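Local atomic coordinates of sugar ABC transporter substrate-binding protein, BlMnBP1 (Bifidobacterium animalis subsp. lactis ATCC 27673, PDB entry 6I5R), a protein that binds beta-mannobiose as the solute-binding component of an ABC transporter and probably hands manno-oligosaccharides over for uptake. Residues 147-159 with 272-286. Numbering follows the deposited sequence.
Sequences GVTAGIVYNKKVF and MNNGEIATMVLGAWA. With BMA (beta-D-mannopyranose), chain B.
Asn155 ties the end of strand 147-155 to the last turn of helix 265-273, beside Gly275. Its CG stands anti to the backbone N (chi1 -177°), which carries the amide across to 272-286. From the base outward, CB rests against the sulfur of Met272, CG comes near Met272 O and Gly275 CA, and the two branches of the amide then part. ND2 gives a hydrogen to Met272 O at 2.8 Å, the donor lying almost on the line of the carbonyl and Met272 O in the plane of the Asn155 amide, and a second to a water that also binds Asn273 O. OD1 turns back to its own chain and caps helix 156-162, accepting from Val158 N at 2.9 Å, with the donor above the carbonyl plane, and weakly from Lys157 N. One side chain thus caps the first turn of one helix and bonds to the last turn of another, where Met272 O also accepts from Gly275 N in a Schellman motif.

Next to it the strands run antiparallel, with Val153 and Met280 exchanging two backbone bonds of 2.9 Å each. Val153 lies on the same face of the sheet as Met280: its CG1 meets the methyl of Met272, folded inward by bends at chi2 and chi3, while CG2 reaches Ala286 CB. On the other face Thr279 CG2 touches the edge of the Phe159 ring, 3.6 Å from CE1, and Tyr154 CD2 lies over the centre of that ring.

At the far end Ala284 N bonds to Thr149 O within a type I turn from Gly283 to Ala286. Trp285 sits in this turn, with Val148 CG1 at its ring edge and Ala286 CB backing one face. Against the opposite face packs the mannose, its C6 3.4 Å from Trp285 CD2. An aromatic face against a sugar, consistent with CH-pi contact, is common in carbohydrate-binding proteins; in this bacterial extracellular solute-binding protein it sits where antiparallel strands 139-155 and 277-283 reach the mannobiose pocket.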
loop_
_atom_site.group_PDB
_atom_site.type_symbol
_atom_site.label_atom_id
_atom_site.label_comp_id
_atom_site.label_asym_id
_atom_site.label_seq_id
_atom_site.Cartn_x
_atom_site.Cartn_y
_atom_site.Cartn_z
ATOM N N GLY A 147 1.942 -8.292 -4.007
ATOM C CA GLY A 147 3.096 -7.502 -3.628
ATOM C C GLY A 147 3.178 -6.290 -4.533
ATOM O O GLY A 147 3.074 -6.402 -5.755
ATOM N N VAL A 148 3.315 -5.118 -3.927
ATOM C CA VAL A 148 3.365 -3.878 -4.674
ATOM C C VAL A 148 4.631 -3.148 -4.270
ATOM O O VAL A 148 5.212 -3.391 -3.211
ATOM C CB VAL A 148 2.132 -3.001 -4.408
ATOM C CG1 VAL A 148 0.879 -3.625 -5.005
ATOM C CG2 VAL A 148 1.966 -2.768 -2.888
ATOM N N THR A 149 5.075 -2.258 -5.139
ATOM C CA THR A 149 6.108 -1.322 -4.747
ATOM C C THR A 149 5.507 0.073 -4.728
ATOM O O THR A 149 4.391 0.298 -5.211
ATOM C CB THR A 149 7.284 -1.363 -5.706
ATOM O OG1 THR A 149 6.769 -1.271 -7.033
ATOM C CG2 THR A 149 8.077 -2.654 -5.510
ATOM N N ALA A 150 6.225 1.000 -4.104
ATOM C CA ALA A 150 5.804 2.391 -4.053
ATOM C C ALA A 150 6.742 3.146 -4.991
ATOM O O ALA A 150 7.967 3.039 -4.882
ATOM C CB ALA A 150 5.820 2.929 -2.619
ATOM N N GLY A 151 6.164 3.841 -5.938
ATOM C CA GLY A 151 6.928 4.527 -6.966
ATOM C C GLY A 151 6.140 5.708 -7.411
ATOM O O GLY A 151 5.348 6.276 -6.654
ATOM N N ILE A 152 6.368 6.132 -8.648
ATOM C CA ILE A 152 5.611 7.246 -9.195
ATOM C C ILE A 152 5.034 6.834 -10.537
ATOM O O ILE A 152 5.760 6.370 -11.419
ATOM C CB ILE A 152 6.461 8.524 -9.325
ATOM C CG1 ILE A 152 6.921 8.959 -7.914
ATOM C CG2 ILE A 152 5.649 9.612 -10.017
ATOM C CD1 ILE A 152 7.658 10.281 -7.867
ATOM N N VAL A 153 3.733 7.014 -10.687
ATOM C CA VAL A 153 3.092 6.845 -11.982
ATOM C C VAL A 153 3.235 8.139 -12.762
ATOM O O VAL A 153 2.967 9.221 -12.231
ATOM C CB VAL A 153 1.605 6.468 -11.824
ATOM C CG1 VAL A 153 0.945 6.214 -13.207
ATOM C CG2 VAL A 153 1.451 5.281 -10.949
ATOM N N TYR A 154 3.625 8.034 -14.037
ATOM C CA TYR A 154 3.955 9.228 -14.796
ATOM C C TYR A 154 3.543 9.029 -16.240
ATOM O O TYR A 154 3.353 7.905 -16.709
ATOM C CB TYR A 154 5.444 9.572 -14.665
ATOM C CG TYR A 154 6.413 8.751 -15.478
ATOM C CD1 TYR A 154 6.832 7.498 -15.054
ATOM C CD2 TYR A 154 6.954 9.264 -16.635
ATOM C CE1 TYR A 154 7.745 6.775 -15.791
ATOM C CE2 TYR A 154 7.854 8.564 -17.373
ATOM C CZ TYR A 154 8.242 7.320 -16.978
ATOM O OH TYR A 154 9.172 6.651 -17.782
ATOM N N ASN A 155 3.324 10.139 -16.913
ATOM C CA ASN A 155 2.924 10.120 -18.313
ATOM C C ASN A 155 4.158 10.394 -19.172
ATOM O O ASN A 155 4.699 11.502 -19.152
ATOM C CB ASN A 155 1.824 11.139 -18.583
ATOM C CG ASN A 155 1.336 11.078 -20.020
ATOM O OD1 ASN A 155 2.128 11.219 -20.940
ATOM N ND2 ASN A 155 0.031 10.835 -20.216
ATOM N N LYS A 156 4.562 9.384 -19.947
ATOM C CA LYS A 156 5.766 9.465 -20.773
ATOM C C LYS A 156 5.653 10.513 -21.867
ATOM O O LYS A 156 6.665 11.105 -22.252
ATOM C CB LYS A 156 6.031 8.112 -21.408
ATOM C CG LYS A 156 6.080 6.986 -20.422
ATOM C CD LYS A 156 6.019 5.621 -21.116
ATOM C CE LYS A 156 6.672 4.546 -20.287
ATOM N NZ LYS A 156 7.044 3.336 -21.119
ATOM N N LYS A 157 4.457 10.706 -22.430
ATOM C CA LYS A 157 4.292 11.711 -23.462
ATOM C C LYS A 157 4.462 13.107 -22.893
ATOM O O LYS A 157 5.074 13.967 -23.527
ATOM C CB LYS A 157 2.929 11.570 -24.118
ATOM C CG LYS A 157 2.570 12.693 -25.082
ATOM C CD LYS A 157 1.261 12.422 -25.809
ATOM C CE LYS A 157 0.830 13.624 -26.665
ATOM N NZ LYS A 157 0.187 14.730 -25.860
ATOM N N VAL A 158 3.906 13.357 -21.710
ATOM C CA VAL A 158 4.111 14.650 -21.068
ATOM C C VAL A 158 5.583 14.873 -20.762
ATOM O O VAL A 158 6.106 15.983 -20.920
ATOM C CB VAL A 158 3.264 14.749 -19.791
ATOM C CG1 VAL A 158 3.617 16.042 -19.029
ATOM C CG2 VAL A 158 1.794 14.699 -20.153
ATOM N N PHE A 159 6.268 13.839 -20.286
ATOM C CA PHE A 159 7.700 13.962 -20.024
ATOM C C PHE A 159 8.476 14.316 -21.293
ATOM O O PHE A 159 9.370 15.173 -21.265
ATOM C CB PHE A 159 8.216 12.663 -19.385
ATOM C CG PHE A 159 8.077 12.628 -17.869
ATOM C CD1 PHE A 159 6.898 12.997 -17.245
ATOM C CD2 PHE A 159 9.133 12.227 -17.085
ATOM C CE1 PHE A 159 6.795 12.981 -15.868
ATOM C CE2 PHE A 159 9.043 12.240 -15.726
ATOM C CZ PHE A 159 7.854 12.595 -15.117
ATOM N N MET A 272 -4.579 11.381 -16.150
ATOM C CA MET A 272 -3.238 10.832 -16.343
ATOM C C MET A 272 -3.121 10.181 -17.717
ATOM O O MET A 272 -2.159 10.422 -18.464
ATOM C CB MET A 272 -2.935 9.819 -15.233
ATOM C CG MET A 272 -1.812 8.820 -15.538
ATOM S SD MET A 272 -0.209 9.610 -15.501
ATOM C CE MET A 272 -0.078 9.832 -13.738
ATOM N N ASN A 273 -4.100 9.341 -18.066
ATOM C CA ASN A 273 -4.067 8.619 -19.332
ATOM C C ASN A 273 -4.015 9.587 -20.501
ATOM O O ASN A 273 -3.361 9.324 -21.520
ATOM C CB ASN A 273 -5.304 7.723 -19.435
ATOM C CG ASN A 273 -5.228 6.740 -20.589
ATOM O OD1 ASN A 273 -5.577 7.071 -21.734
ATOM N ND2 ASN A 273 -4.766 5.526 -20.299
ATOM N N ASN A 274 -4.681 10.719 -20.373
ATOM C CA ASN A 274 -4.805 11.652 -21.483
ATOM C C ASN A 274 -3.774 12.764 -21.427
ATOM O O ASN A 274 -3.826 13.686 -22.256
ATOM C CB ASN A 274 -6.210 12.224 -21.521
ATOM C CG ASN A 274 -7.263 11.160 -21.916
ATOM O OD1 ASN A 274 -7.068 10.367 -22.863
ATOM N ND2 ASN A 274 -8.347 11.115 -21.167
ATOM N N GLY A 275 -2.859 12.710 -20.461
ATOM C CA GLY A 275 -1.763 13.657 -20.396
ATOM C C GLY A 275 -2.087 15.001 -19.779
ATOM O O GLY A 275 -1.392 15.972 -20.077
ATOM N N GLU A 276 -3.139 15.090 -18.949
ATOM C CA GLU A 276 -3.510 16.291 -18.210
ATOM C C GLU A 276 -2.897 16.308 -16.824
ATOM O O GLU A 276 -2.916 17.350 -16.156
ATOM C CB GLU A 276 -5.031 16.391 -18.063
ATOM C CG GLU A 276 -5.744 16.411 -19.377
ATOM C CD GLU A 276 -7.243 16.505 -19.236
ATOM O OE1 GLU A 276 -7.753 17.151 -18.288
ATOM O OE2 GLU A 276 -7.919 15.895 -20.079
ATOM N N ILE A 277 -2.369 15.175 -16.393
ATOM C CA ILE A 277 -1.586 15.064 -15.171
ATOM C C ILE A 277 -0.264 14.388 -15.537
ATOM O O ILE A 277 -0.253 13.383 -16.256
ATOM C CB ILE A 277 -2.296 14.230 -14.090
ATOM C CG1 ILE A 277 -3.554 14.919 -13.532
ATOM C CG2 ILE A 277 -1.307 13.915 -12.987
ATOM C CD1 ILE A 277 -4.443 13.953 -12.742
ATOM N N ALA A 278 0.844 14.913 -15.022
ATOM C CA ALA A 278 2.128 14.318 -15.381
ATOM C C ALA A 278 2.587 13.241 -14.400
ATOM O O ALA A 278 3.141 12.219 -14.817
ATOM C CB ALA A 278 3.214 15.389 -15.470
ATOM N N THR A 279 2.402 13.457 -13.097
ATOM C CA THR A 279 2.810 12.460 -12.118
ATOM C C THR A 279 1.813 12.332 -10.972
ATOM O O THR A 279 1.120 13.282 -10.610
ATOM C CB THR A 279 4.183 12.769 -11.518
ATOM O OG1 THR A 279 4.101 13.935 -10.696
ATOM C CG2 THR A 279 5.222 13.004 -12.609
ATOM N N MET A 280 1.762 11.127 -10.420
ATOM C CA MET A 280 1.055 10.850 -9.178
ATOM C C MET A 280 1.887 9.872 -8.368
ATOM O O MET A 280 2.382 8.889 -8.913
ATOM C CB MET A 280 -0.350 10.278 -9.449
ATOM C CG MET A 280 -1.306 11.340 -9.951
ATOM S SD MET A 280 -3.026 10.829 -9.926
ATOM C CE MET A 280 -3.190 10.091 -11.549
ATOM N N VAL A 281 2.038 10.141 -7.073
ATOM C CA VAL A 281 2.888 9.335 -6.211
ATOM C C VAL A 281 1.991 8.227 -5.671
ATOM O O VAL A 281 1.240 8.419 -4.721
ATOM C CB VAL A 281 3.524 10.183 -5.115
ATOM C CG1 VAL A 281 4.349 9.317 -4.155
ATOM C CG2 VAL A 281 4.398 11.256 -5.760
ATOM N N LEU A 282 2.031 7.080 -6.332
ATOM C CA LEU A 282 1.133 5.971 -6.022
ATOM C C LEU A 282 1.897 4.675 -6.187
ATOM O O LEU A 282 2.888 4.617 -6.900
ATOM C CB LEU A 282 -0.083 5.945 -6.935
ATOM C CG LEU A 282 -0.991 7.163 -6.867
ATOM C CD1 LEU A 282 -1.809 7.284 -8.143
ATOM C CD2 LEU A 282 -1.880 7.053 -5.664
ATOM N N GLY A 283 1.410 3.635 -5.551
ATOM C CA GLY A 283 2.045 2.351 -5.708
ATOM C C GLY A 283 1.736 1.730 -7.062
ATOM O O GLY A 283 0.888 2.203 -7.813
ATOM N N ALA A 284 2.446 0.632 -7.338
ATOM C CA ALA A 284 2.394 -0.022 -8.644
ATOM C C ALA A 284 1.005 -0.523 -8.998
ATOM O O ALA A 284 0.702 -0.701 -10.184
ATOM C CB ALA A 284 3.399 -1.181 -8.671
ATOM N N TRP A 285 0.163 -0.768 -7.996
ATOM C CA TRP A 285 -1.210 -1.192 -8.250
ATOM C C TRP A 285 -1.971 -0.182 -9.107
ATOM O O TRP A 285 -2.961 -0.545 -9.750
ATOM C CB TRP A 285 -1.946 -1.411 -6.919
ATOM C CG TRP A 285 -1.902 -0.194 -6.098
ATOM C CD1 TRP A 285 -1.010 0.096 -5.114
ATOM C CD2 TRP A 285 -2.787 0.930 -6.184
ATOM N NE1 TRP A 285 -1.278 1.338 -4.589
ATOM C CE2 TRP A 285 -2.353 1.872 -5.235
ATOM C CE3 TRP A 285 -3.890 1.232 -6.982
ATOM C CZ2 TRP A 285 -2.980 3.084 -5.057
ATOM C CZ3 TRP A 285 -4.510 2.452 -6.814
ATOM C CH2 TRP A 285 -4.070 3.349 -5.843
ATOM N N ALA A 286 -1.507 1.066 -9.163
ATOM C CA ALA A 286 -2.226 2.112 -9.875
ATOM C C ALA A 286 -1.966 2.074 -11.373
ATOM O O ALA A 286 -2.782 2.581 -12.147
ATOM C CB ALA A 286 -1.850 3.483 -9.295
HETATM C C1 BMA B . -7.332 2.218 -3.301
HETATM C C2 BMA B . -7.133 2.538 -1.789
HETATM C C3 BMA B . -5.690 2.324 -1.452
HETATM C C4 BMA B . -5.180 0.988 -1.982
HETATM C C5 BMA B . -5.442 0.859 -3.483
HETATM C C6 BMA B . -5.013 -0.494 -4.016
HETATM O O2 BMA B . -7.828 1.601 -0.969
HETATM O O3 BMA B . -5.436 2.388 -0.045
HETATM O O4 BMA B . -3.795 0.941 -1.760
HETATM O O5 BMA B . -6.858 0.985 -3.692
HETATM O O6 BMA B . -5.799 -1.542 -3.424
HETATM O O HOH W 1 -1.236 10.625 -22.895
HETATM O O HOH W 2 -2.343 12.680 -24.609
#